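Local coordinates for protein 3-hydroxyisobutyryl-CoA hydrolase (Mycobacterium thermoresistibile, PDB 4HDT) that probably hydrolyses 3-hydroxy-2-methylpropanoyl-CoA (3-hydroxyisobutyryl-CoA) to the free acid and coenzyme A, and carries bound zinc ions in the crystal, at residues A[227-231]-A[232-236]; A[283-286]-A[287-291]; A[328-332]-A[333-337]. One frame throughout, in Å; residues are numbered along the deposited sequence.

Contact 1 (A[227-231]-A[232-236]); sequences RSWID and ECYTG
The carbonyls of Ser-228, Trp-229 and Ile-230 accept in turn from the amides of Glu-232, Cys-233 and Tyr-234, closing the last turn of the short helix 227-233; Tyr-234 is the first residue to leave helical geometry. This is a helix C-terminus, and its final i to i+4 bond runs from Tyr-234 N to Ile-230 O at 2.9 Å. Ile-230 O takes a second, weak bond from Cys-233 N.

Ile-230 O also lies at the edge of the Tyr-234 ring, in its plane, 3.3 Å from Tyr-234 CD1. With CG beside its own backbone N (chi1 -75°), the tyrosine keeps this edge close to the helix end, and Ile-230 CG2 meets Tyr-234 CD1 at 3.7 Å as the two side chains cross at a slant. The tyrosine hydroxyl is held by His-167 of helix 164-171, while the side chains of Trp-229 and Tyr-234 both touch helix 252-261. Ile-230 CG1 sits over one face of the Trp-229 indole, toward the rim, and Trp-229 NE1 bonds to Gln-226.

Arg-227 NE grips Asp-231 OD2 in a salt bridge of 2.9 Å that lies in the guanidinium plane, and Asp-231 OD1 accepts from Lys-163 N. At the exposed Glu-232, a water donates to Glu-232 OE1 at 2.7 Å and, weakly, to Ser-228 O.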
ATOM      1  N   ARG A 227       4.383  11.404 -17.253  1.00 17.37           N
ATOM      2  CA  ARG A 227       3.366  10.514 -17.826  1.00 17.28           C
ATOM      3  C   ARG A 227       3.573  10.140 -19.303  1.00 17.38           C
ATOM      4  O   ARG A 227       3.198   9.054 -19.732  1.00 16.61           O
ATOM      5  CB  ARG A 227       1.951  11.080 -17.676  1.00 18.09           C
ATOM      6  CG  ARG A 227       0.920  10.022 -18.073  1.00 19.13           C
ATOM      7  CD  ARG A 227      -0.453  10.392 -17.657  1.00 20.27           C
ATOM      8  NE  ARG A 227      -1.465   9.673 -18.417  1.00 20.09           N
ATOM      9  CZ  ARG A 227      -2.753   9.936 -18.314  1.00 20.57           C
ATOM     10  NH1 ARG A 227      -3.155  10.907 -17.492  1.00 21.50           N
ATOM     11  NH2 ARG A 227      -3.620   9.261 -19.043  1.00 19.68           N
ATOM     12  N   SER A 228       4.143  11.053 -20.079  1.00 17.54           N
ATOM     13  CA  SER A 228       4.315  10.818 -21.495  1.00 18.46           C
ATOM     14  C   SER A 228       5.128   9.545 -21.739  1.00 17.05           C
ATOM     15  O   SER A 228       4.691   8.657 -22.479  1.00 17.26           O
ATOM     16  CB  SER A 228       5.025  12.009 -22.152  1.00 20.20           C
ATOM     17  OG  SER A 228       6.232  12.343 -21.450  1.00 22.11           O
ATOM     18  N   TRP A 229       6.301   9.445 -21.107  1.00 15.77           N
ATOM     19  CA  TRP A 229       7.195   8.291 -21.354  1.00 14.81           C
ATOM     20  C   TRP A 229       6.760   7.050 -20.567  1.00 13.81           C
ATOM     21  O   TRP A 229       6.988   5.915 -20.999  1.00 13.78           O
ATOM     22  CB  TRP A 229       8.690   8.601 -21.113  1.00 14.99           C
ATOM     23  CG  TRP A 229       9.103   8.995 -19.715  1.00 14.55           C
ATOM     24  CD1 TRP A 229       9.324  10.254 -19.268  1.00 14.79           C
ATOM     25  CD2 TRP A 229       9.351   8.129 -18.600  1.00 14.34           C
ATOM     26  NE1 TRP A 229       9.676  10.253 -17.969  1.00 14.55           N
ATOM     27  CE2 TRP A 229       9.724   8.957 -17.521  1.00 14.22           C
ATOM     28  CE3 TRP A 229       9.345   6.746 -18.409  1.00 14.12           C
ATOM     29  CZ2 TRP A 229      10.050   8.444 -16.275  1.00 13.79           C
ATOM     30  CZ3 TRP A 229       9.663   6.251 -17.182  1.00 13.97           C
ATOM     31  CH2 TRP A 229      10.014   7.091 -16.126  1.00 13.77           C
ATOM     32  N   ILE A 230       6.122   7.260 -19.425  1.00 13.06           N
ATOM     33  CA  ILE A 230       5.502   6.145 -18.705  1.00 12.49           C
ATOM     34  C   ILE A 230       4.439   5.477 -19.578  1.00 12.78           C
ATOM     35  O   ILE A 230       4.485   4.283 -19.795  1.00 12.55           O
ATOM     36  CB  ILE A 230       4.949   6.608 -17.337  1.00 12.06           C
ATOM     37  CG1 ILE A 230       6.104   6.932 -16.395  1.00 12.32           C
ATOM     38  CG2 ILE A 230       4.098   5.505 -16.712  1.00 11.59           C
ATOM     39  CD1 ILE A 230       5.727   7.707 -15.135  1.00 12.15           C
ATOM     40  N   ASP A 231       3.510   6.263 -20.112  1.00 13.31           N
ATOM     41  CA  ASP A 231       2.451   5.701 -20.961  1.00 14.30           C
ATOM     42  C   ASP A 231       3.029   5.085 -22.246  1.00 14.88           C
ATOM     43  O   ASP A 231       2.515   4.076 -22.731  1.00 16.55           O
ATOM     44  CB  ASP A 231       1.445   6.785 -21.322  1.00 14.94           C
ATOM     45  CG  ASP A 231       0.535   7.146 -20.184  1.00 15.53           C
ATOM     46  OD1 ASP A 231       0.702   6.624 -19.048  1.00 14.78           O
ATOM     47  OD2 ASP A 231      -0.385   7.969 -20.435  1.00 16.71           O
ATOM     48  N   GLU A 232       4.105   5.671 -22.772  1.00 14.39           N
ATOM     49  CA  GLU A 232       4.796   5.146 -23.942  1.00 14.95           C
ATOM     50  C   GLU A 232       5.373   3.767 -23.692  1.00 14.87           C
ATOM     51  O   GLU A 232       5.319   2.904 -24.540  1.00 15.59           O
ATOM     52  CB  GLU A 232       5.958   6.088 -24.308  1.00 15.09           C
ATOM     53  CG  GLU A 232       6.914   5.649 -25.429  1.00 15.54           C
ATOM     54  CD  GLU A 232       8.107   6.581 -25.612  1.00 15.71           C
ATOM     55  OE1 GLU A 232       8.134   7.615 -24.898  1.00 15.83           O
ATOM     56  OE2 GLU A 232       8.980   6.313 -26.485  1.00 15.49           O
ATOM     57  N   CYS A 233       6.000   3.610 -22.543  1.00 14.40           N
ATOM     58  CA  CYS A 233       6.867   2.474 -22.317  1.00 14.97           C
ATOM     59  C   CYS A 233       6.190   1.349 -21.577  1.00 14.81           C
ATOM     60  O   CYS A 233       6.607   0.189 -21.725  1.00 15.71           O
ATOM     61  CB  CYS A 233       8.144   2.908 -21.572  1.00 14.87           C
ATOM     62  SG  CYS A 233       9.187   4.010 -22.562  1.00 16.24           S
ATOM     63  N   TYR A 234       5.178   1.650 -20.769  1.00 14.36           N
ATOM     64  CA  TYR A 234       4.551   0.613 -19.952  1.00 14.17           C
ATOM     65  C   TYR A 234       3.356  -0.063 -20.619  1.00 15.42           C
ATOM     66  O   TYR A 234       2.614  -0.767 -19.962  1.00 15.08           O
ATOM     67  CB  TYR A 234       4.192   1.171 -18.560  1.00 12.94           C
ATOM     68  CG  TYR A 234       5.361   1.366 -17.594  1.00 12.62           C
ATOM     69  CD1 TYR A 234       6.103   2.529 -17.578  1.00 12.52           C
ATOM     70  CD2 TYR A 234       5.676   0.380 -16.678  1.00 12.33           C
ATOM     71  CE1 TYR A 234       7.146   2.716 -16.668  1.00 12.08           C
ATOM     72  CE2 TYR A 234       6.712   0.536 -15.776  1.00 12.22           C
ATOM     73  CZ  TYR A 234       7.434   1.699 -15.744  1.00 12.09           C
ATOM     74  OH  TYR A 234       8.427   1.902 -14.845  1.00 11.66           O
ATOM     75  N   THR A 235       3.159   0.123 -21.938  1.00 17.39           N
ATOM     76  CA  THR A 235       2.101  -0.606 -22.623  1.00 19.79           C
ATOM     77  C   THR A 235       2.500  -1.994 -23.130  1.00 21.30           C
ATOM     78  O   THR A 235       1.627  -2.729 -23.646  1.00 24.50           O
ATOM     79  CB  THR A 235       1.562   0.219 -23.790  1.00 21.29           C
ATOM     80  OG1 THR A 235       2.662   0.642 -24.580  1.00 23.59           O
ATOM     81  CG2 THR A 235       0.819   1.399 -23.255  1.00 21.41           C
ATOM     82  N   GLY A 236       3.749  -2.381 -22.899  1.00 21.48           N
ATOM     83  CA  GLY A 236       4.279  -3.647 -23.362  1.00 22.06           C
ATOM     84  C   GLY A 236       3.572  -4.843 -22.750  1.00 22.79           C
ATOM     85  O   GLY A 236       3.080  -4.757 -21.626  1.00 21.26           O
TER
HETATM   86  O   HOH W   1       6.421   9.689 -24.881  1.00 32.06           O

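Contact 2 (A[283-286]-A[287-291]); sequences QSLE and DTLRQ
Ser-284 and Asp-287 face each other across the first turn of helix 285-299, with Ser-284 as the N-cap. Swung opposite its own backbone N (chi1 168°), Ser-284 OG accepts the Asp-287 amide at 3.1 Å through an almost straight bond, with an angle of 171° at the hydrogen. Asp-287 lays its carboxylate alongside the serine, OD2 3.5 Å from Ser-284 CB. The reciprocal link, from Ser-284 N to the carboxylate, runs through a water, which accepts from Ser-284 N and donates to Asp-287 OD2 at 2.7 Å.

The other carboxylate oxygen, OD1, is claimed by Arg-290 one turn on. The arginine bends at chi3 (-133°) and approaches side-on, so that NE, at 3.0 Å, and NH2 both donate to Asp-287 OD1, which lies at the guanidinium edge in its plane. Asp-287 thus joins the water-bridged cap on one oxygen to a forked salt bridge on the other. Glu-286 OE1 receives a weak bond from Ser-284 OG, whereas OE2 forms a salt bridge with Arg-103 of helix 85-103, the helix that also supplies the zinc ligand His-100.

On another side of the helix, Leu-285 and Leu-289 cross at an angle, with Leu-285 CG 3.9 Å from Leu-289 CD1. Leu-289 goes on to touch Tyr-95 and Ala-99, and Leu-285 reaches Tyr-155. The buried Thr-288 doubles the hold on the cap residue's carbonyl: its amide N and its OG1 reach Ser-284 O from opposite faces of the carbonyl plane, OG1 donating at 2.8 Å.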
ATOM      1  N   GLN A 283     -14.449  -4.489 -10.357  1.00 17.72           N
ATOM      2  CA  GLN A 283     -15.104  -3.335  -9.771  1.00 17.10           C
ATOM      3  C   GLN A 283     -14.989  -3.252  -8.255  1.00 16.67           C
ATOM      4  O   GLN A 283     -14.960  -2.155  -7.734  1.00 17.63           O
ATOM      5  CB  GLN A 283     -16.611  -3.325 -10.136  1.00 18.62           C
ATOM      6  N   SER A 284     -14.907  -4.395  -7.563  1.00 16.16           N
ATOM      7  CA  SER A 284     -15.097  -4.494  -6.124  1.00 15.14           C
ATOM      8  C   SER A 284     -13.754  -4.497  -5.381  1.00 14.22           C
ATOM      9  O   SER A 284     -12.853  -5.198  -5.811  1.00 14.28           O
ATOM     10  CB  SER A 284     -15.779  -5.849  -5.873  1.00 15.58           C
ATOM     11  OG  SER A 284     -15.802  -6.203  -4.569  1.00 15.76           O
ATOM     12  N   LEU A 285     -13.627  -3.707  -4.311  1.00 13.23           N
ATOM     13  CA  LEU A 285     -12.444  -3.805  -3.454  1.00 12.93           C
ATOM     14  C   LEU A 285     -12.338  -5.211  -2.862  1.00 12.71           C
ATOM     15  O   LEU A 285     -11.249  -5.789  -2.825  1.00 12.15           O
ATOM     16  CB  LEU A 285     -12.440  -2.743  -2.365  1.00 12.81           C
ATOM     17  CG  LEU A 285     -11.307  -2.683  -1.339  1.00 12.89           C
ATOM     18  CD1 LEU A 285      -9.975  -2.645  -2.034  1.00 12.45           C
ATOM     19  CD2 LEU A 285     -11.443  -1.483  -0.415  1.00 13.38           C
ATOM     20  N   GLU A 286     -13.452  -5.767  -2.409  1.00 13.15           N
ATOM     21  CA  GLU A 286     -13.425  -7.130  -1.859  1.00 13.24           C
ATOM     22  C   GLU A 286     -12.946  -8.173  -2.868  1.00 13.68           C
ATOM     23  O   GLU A 286     -12.109  -9.018  -2.537  1.00 13.89           O
ATOM     24  CB  GLU A 286     -14.774  -7.524  -1.248  1.00 13.68           C
ATOM     25  CG  GLU A 286     -15.154  -6.749  -0.006  1.00 13.39           C
ATOM     26  CD  GLU A 286     -15.779  -5.402  -0.274  1.00 13.23           C
ATOM     27  OE1 GLU A 286     -16.126  -5.071  -1.427  1.00 13.29           O
ATOM     28  OE2 GLU A 286     -15.917  -4.649   0.695  1.00 13.48           O
ATOM     29  N   ASP A 287     -13.456  -8.144  -4.093  1.00 14.74           N
ATOM     30  CA  ASP A 287     -13.011  -9.077  -5.109  1.00 15.39           C
ATOM     31  C   ASP A 287     -11.531  -8.933  -5.425  1.00 13.97           C
ATOM     32  O   ASP A 287     -10.822  -9.922  -5.664  1.00 14.15           O
ATOM     33  CB  ASP A 287     -13.823  -8.926  -6.382  1.00 17.04           C
ATOM     34  CG  ASP A 287     -15.259  -9.378  -6.229  1.00 18.69           C
ATOM     35  OD1 ASP A 287     -15.631  -9.925  -5.161  1.00 19.70           O
ATOM     36  OD2 ASP A 287     -16.003  -9.111  -7.205  1.00 21.36           O
ATOM     37  N   THR A 288     -11.033  -7.709  -5.394  1.00 12.70           N
ATOM     38  CA  THR A 288      -9.628  -7.461  -5.634  1.00 12.01           C
ATOM     39  C   THR A 288      -8.779  -8.043  -4.507  1.00 11.38           C
ATOM     40  O   THR A 288      -7.729  -8.681  -4.734  1.00 10.96           O
ATOM     41  CB  THR A 288      -9.360  -5.954  -5.820  1.00 11.83           C
ATOM     42  OG1 THR A 288     -10.215  -5.436  -6.850  1.00 12.61           O
ATOM     43  CG2 THR A 288      -7.949  -5.688  -6.217  1.00 11.62           C
ATOM     44  N   LEU A 289      -9.196  -7.792  -3.282  1.00 11.01           N
ATOM     45  CA  LEU A 289      -8.484  -8.366  -2.123  1.00 11.11           C
ATOM     46  C   LEU A 289      -8.502  -9.890  -2.167  1.00 11.98           C
ATOM     47  O   LEU A 289      -7.588 -10.522  -1.693  1.00 11.60           O
ATOM     48  CB  LEU A 289      -9.099  -7.868  -0.811  1.00 10.84           C
ATOM     49  CG  LEU A 289      -8.805  -6.380  -0.537  1.00 10.26           C
ATOM     50  CD1 LEU A 289      -9.765  -5.762   0.480  1.00 10.16           C
ATOM     51  CD2 LEU A 289      -7.388  -6.223  -0.070  1.00  9.86           C
ATOM     52  N   ARG A 290      -9.582 -10.495  -2.668  1.00 13.17           N
ATOM     53  CA  ARG A 290      -9.610 -11.968  -2.776  1.00 14.44           C
ATOM     54  C   ARG A 290      -8.504 -12.481  -3.696  1.00 13.81           C
ATOM     55  O   ARG A 290      -7.903 -13.504  -3.424  1.00 14.02           O
ATOM     56  CB  ARG A 290     -10.932 -12.471  -3.358  1.00 16.67           C
ATOM     57  CG  ARG A 290     -12.132 -12.298  -2.504  1.00 19.31           C
ATOM     58  CD  ARG A 290     -13.334 -12.878  -3.282  1.00 21.90           C
ATOM     59  NE  ARG A 290     -14.487 -11.986  -3.261  1.00 24.61           N
ATOM     60  CZ  ARG A 290     -15.419 -12.008  -2.316  1.00 26.23           C
ATOM     61  NH1 ARG A 290     -15.375 -12.876  -1.294  1.00 27.46           N
ATOM     62  NH2 ARG A 290     -16.394 -11.129  -2.375  1.00 28.65           N
ATOM     63  N   GLN A 291      -8.259 -11.761  -4.791  1.00 13.04           N
ATOM     64  CA  GLN A 291      -7.199 -12.090  -5.720  1.00 12.87           C
ATOM     65  C   GLN A 291      -5.853 -11.890  -5.047  1.00 12.01           C
ATOM     66  O   GLN A 291      -4.964 -12.746  -5.120  1.00 12.02           O
ATOM     67  CB  GLN A 291      -7.299 -11.232  -6.975  1.00 13.12           C
ATOM     68  CG  GLN A 291      -6.223 -11.462  -8.025  1.00 13.65           C
ATOM     69  CD  GLN A 291      -6.618 -10.782  -9.323  1.00 14.19           C
ATOM     70  OE1 GLN A 291      -7.354 -11.365 -10.139  1.00 15.93           O
ATOM     71  NE2 GLN A 291      -6.197  -9.562  -9.489  1.00 14.27           N
TER
HETATM   72  O   HOH W   2     -15.447  -7.118  -8.980  1.00 21.45           O

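Contact 3 (A[328-332]-A[333-337]); sequences AEVTE and ADVEA
Thr-331 holds OG1 between its backbone N and carbonyl carbon (chi1 64°), while Asp-334 carries CG beside its own N (chi1 -71°), and these two settings bring hydroxyl and carboxylate together at the start of helix 332-336. Thr-331 OG1 accepts the Asp-334 amide at 2.9 Å. In return, Asp-334 OD2 accepts Thr-331 N at 3.0 Å; that bond is practically straight, 177° at the hydrogen, but the donor sits well above the carboxylate plane. The side chains cross at a slant, close enough to put Thr-331 OG1 3.0 Å from Asp-334 CG. A water joins the pair, 2.6 Å from Thr-331 OG1 and bonded weakly to Asp-334 OD1.

Behind the cap the helical pattern begins with a weak bond from Val-335 N to Thr-331 O and a firmer one from Glu-336 N to Glu-332 O, at 2.9 Å. A hydrophobic staple straddles the cap: Val-330 CG1, just before it, touches Val-335 CG2 at 3.8 Å. Both valines also pack on Ser-270 of helix 266-279, and Glu-336 OE1 forms a salt bridge with Arg-278 of the same helix, fastening this surface segment to the body of the protein.

The reciprocal bonds between Thr-331 and Asp-334, each side chain accepting the other's amide, define a capping box, which together with the hydrophobic staple forms the N-terminal signature of helix 332-336.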
ATOM      1  N   ALA A 328      13.350 -14.130 -18.628  1.00 24.60           N
ATOM      2  CA  ALA A 328      13.226 -15.108 -19.690  1.00 25.59           C
ATOM      3  C   ALA A 328      12.908 -16.515 -19.175  1.00 26.64           C
ATOM      4  O   ALA A 328      12.318 -17.313 -19.896  1.00 28.03           O
ATOM      5  CB  ALA A 328      14.506 -15.126 -20.527  1.00 26.47           C
ATOM      6  N   GLU A 329      13.284 -16.796 -17.923  1.00 26.22           N
ATOM      7  CA  GLU A 329      13.006 -18.088 -17.262  1.00 27.25           C
ATOM      8  C   GLU A 329      11.617 -18.163 -16.587  1.00 25.48           C
ATOM      9  O   GLU A 329      11.247 -19.192 -16.044  1.00 26.04           O
ATOM     10  CB  GLU A 329      14.093 -18.397 -16.224  1.00 28.39           C
ATOM     11  CG  GLU A 329      15.520 -18.449 -16.764  1.00 31.03           C
ATOM     12  CD  GLU A 329      16.544 -18.449 -15.648  1.00 32.59           C
ATOM     13  OE1 GLU A 329      17.178 -17.410 -15.372  1.00 33.73           O
ATOM     14  OE2 GLU A 329      16.690 -19.495 -14.998  1.00 34.52           O
ATOM     15  N   VAL A 330      10.871 -17.071 -16.572  1.00 23.63           N
ATOM     16  CA  VAL A 330       9.516 -17.066 -16.024  1.00 22.61           C
ATOM     17  C   VAL A 330       8.539 -17.544 -17.098  1.00 23.20           C
ATOM     18  O   VAL A 330       8.436 -16.917 -18.157  1.00 22.87           O
ATOM     19  CB  VAL A 330       9.138 -15.651 -15.539  1.00 20.95           C
ATOM     20  CG1 VAL A 330       7.693 -15.589 -15.056  1.00 20.64           C
ATOM     21  CG2 VAL A 330      10.085 -15.187 -14.447  1.00 20.51           C
ATOM     22  N   THR A 331       7.827 -18.639 -16.831  1.00 23.89           N
ATOM     23  CA  THR A 331       6.838 -19.172 -17.782  1.00 25.09           C
ATOM     24  C   THR A 331       5.464 -18.624 -17.447  1.00 24.49           C
ATOM     25  O   THR A 331       5.239 -18.061 -16.361  1.00 23.46           O
ATOM     26  CB  THR A 331       6.723 -20.701 -17.728  1.00 26.06           C
ATOM     27  OG1 THR A 331       6.229 -21.083 -16.433  1.00 26.05           O
ATOM     28  CG2 THR A 331       8.070 -21.379 -17.970  1.00 27.00           C
ATOM     29  N   GLU A 332       4.528 -18.824 -18.364  1.00 25.90           N
ATOM     30  CA  GLU A 332       3.173 -18.381 -18.122  1.00 26.35           C
ATOM     31  C   GLU A 332       2.558 -19.179 -16.989  1.00 24.97           C
ATOM     32  O   GLU A 332       1.796 -18.611 -16.209  1.00 23.82           O
ATOM     33  CB  GLU A 332       2.311 -18.494 -19.371  1.00 29.20           C
ATOM     34  CG  GLU A 332       2.774 -17.566 -20.481  1.00 31.74           C
ATOM     35  CD  GLU A 332       1.935 -17.675 -21.734  1.00 35.48           C
ATOM     36  OE1 GLU A 332       1.151 -18.641 -21.870  1.00 39.37           O
ATOM     37  OE2 GLU A 332       2.051 -16.773 -22.592  1.00 38.41           O
ATOM     38  N   ALA A 333       2.905 -20.467 -16.882  1.00 25.02           N
ATOM     39  CA  ALA A 333       2.402 -21.314 -15.791  1.00 24.56           C
ATOM     40  C   ALA A 333       2.946 -20.865 -14.448  1.00 23.18           C
ATOM     41  O   ALA A 333       2.244 -20.949 -13.453  1.00 21.90           O
ATOM     42  CB  ALA A 333       2.745 -22.783 -16.014  1.00 26.06           C
ATOM     43  N   ASP A 334       4.208 -20.431 -14.416  1.00 22.54           N
ATOM     44  CA  ASP A 334       4.797 -19.909 -13.178  1.00 21.88           C
ATOM     45  C   ASP A 334       3.951 -18.742 -12.629  1.00 20.37           C
ATOM     46  O   ASP A 334       3.678 -18.671 -11.425  1.00 19.87           O
ATOM     47  CB  ASP A 334       6.222 -19.386 -13.386  1.00 22.13           C
ATOM     48  CG  ASP A 334       7.252 -20.486 -13.639  1.00 23.39           C
ATOM     49  OD1 ASP A 334       7.051 -21.661 -13.249  1.00 23.85           O
ATOM     50  OD2 ASP A 334       8.289 -20.146 -14.246  1.00 23.20           O
ATOM     51  N   VAL A 335       3.572 -17.820 -13.514  1.00 19.35           N
ATOM     52  CA  VAL A 335       2.723 -16.671 -13.132  1.00 18.51           C
ATOM     53  C   VAL A 335       1.333 -17.141 -12.742  1.00 19.12           C
ATOM     54  O   VAL A 335       0.802 -16.770 -11.676  1.00 17.86           O
ATOM     55  CB  VAL A 335       2.617 -15.634 -14.288  1.00 18.32           C
ATOM     56  CG1 VAL A 335       1.577 -14.556 -13.984  1.00 17.56           C
ATOM     57  CG2 VAL A 335       3.976 -15.033 -14.575  1.00 18.46           C
ATOM     58  N   GLU A 336       0.752 -18.007 -13.573  1.00 20.02           N
ATOM     59  CA  GLU A 336      -0.597 -18.496 -13.307  1.00 20.94           C
ATOM     60  C   GLU A 336      -0.715 -19.190 -11.964  1.00 19.94           C
ATOM     61  O   GLU A 336      -1.770 -19.115 -11.319  1.00 19.52           O
ATOM     62  CB  GLU A 336      -1.072 -19.405 -14.464  1.00 23.44           C
ATOM     63  CG  GLU A 336      -2.401 -20.095 -14.264  1.00 26.07           C
ATOM     64  CD  GLU A 336      -3.596 -19.154 -14.129  1.00 27.08           C
ATOM     65  OE1 GLU A 336      -3.539 -17.991 -14.574  1.00 28.71           O
ATOM     66  OE2 GLU A 336      -4.614 -19.609 -13.565  1.00 30.00           O
ATOM     67  N   ALA A 337       0.354 -19.835 -11.522  1.00 19.31           N
ATOM     68  CA  ALA A 337       0.350 -20.535 -10.210  1.00 19.15           C
ATOM     69  C   ALA A 337       0.019 -19.611  -9.032  1.00 17.77           C
ATOM     70  O   ALA A 337      -0.527 -20.059  -8.039  1.00 18.00           O
ATOM     71  CB  ALA A 337       1.690 -21.203  -9.979  1.00 19.71           C
TER
HETATM   72  O   HOH W   3       6.405 -23.663 -15.858  1.00 31.10           O

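In the fold
All three contacts are local and follow one another in series along the chain, so none nests within or crosses another. Contact 1 ends helix 227-233 and packs that end against helices 164-171, 239-249 and 252-261. After helices 239-249, 252-261 and 266-279, contact 2 starts helix 285-299 beside helices 85-103 and 153-158. Helix 303-313 follows, and contact 3 then opens the short helix 332-336 at the surface, against helix 266-279. That helix neighbours all three: contact 2 touches it through Thr-288 and Gln-291, and Gly-236 O accepts weakly from its Arg-277. Contacts 2 and 3 come within about 9 Å at their nearest atoms, whereas the centres of contacts 1 and 2 lie about 26 Å apart.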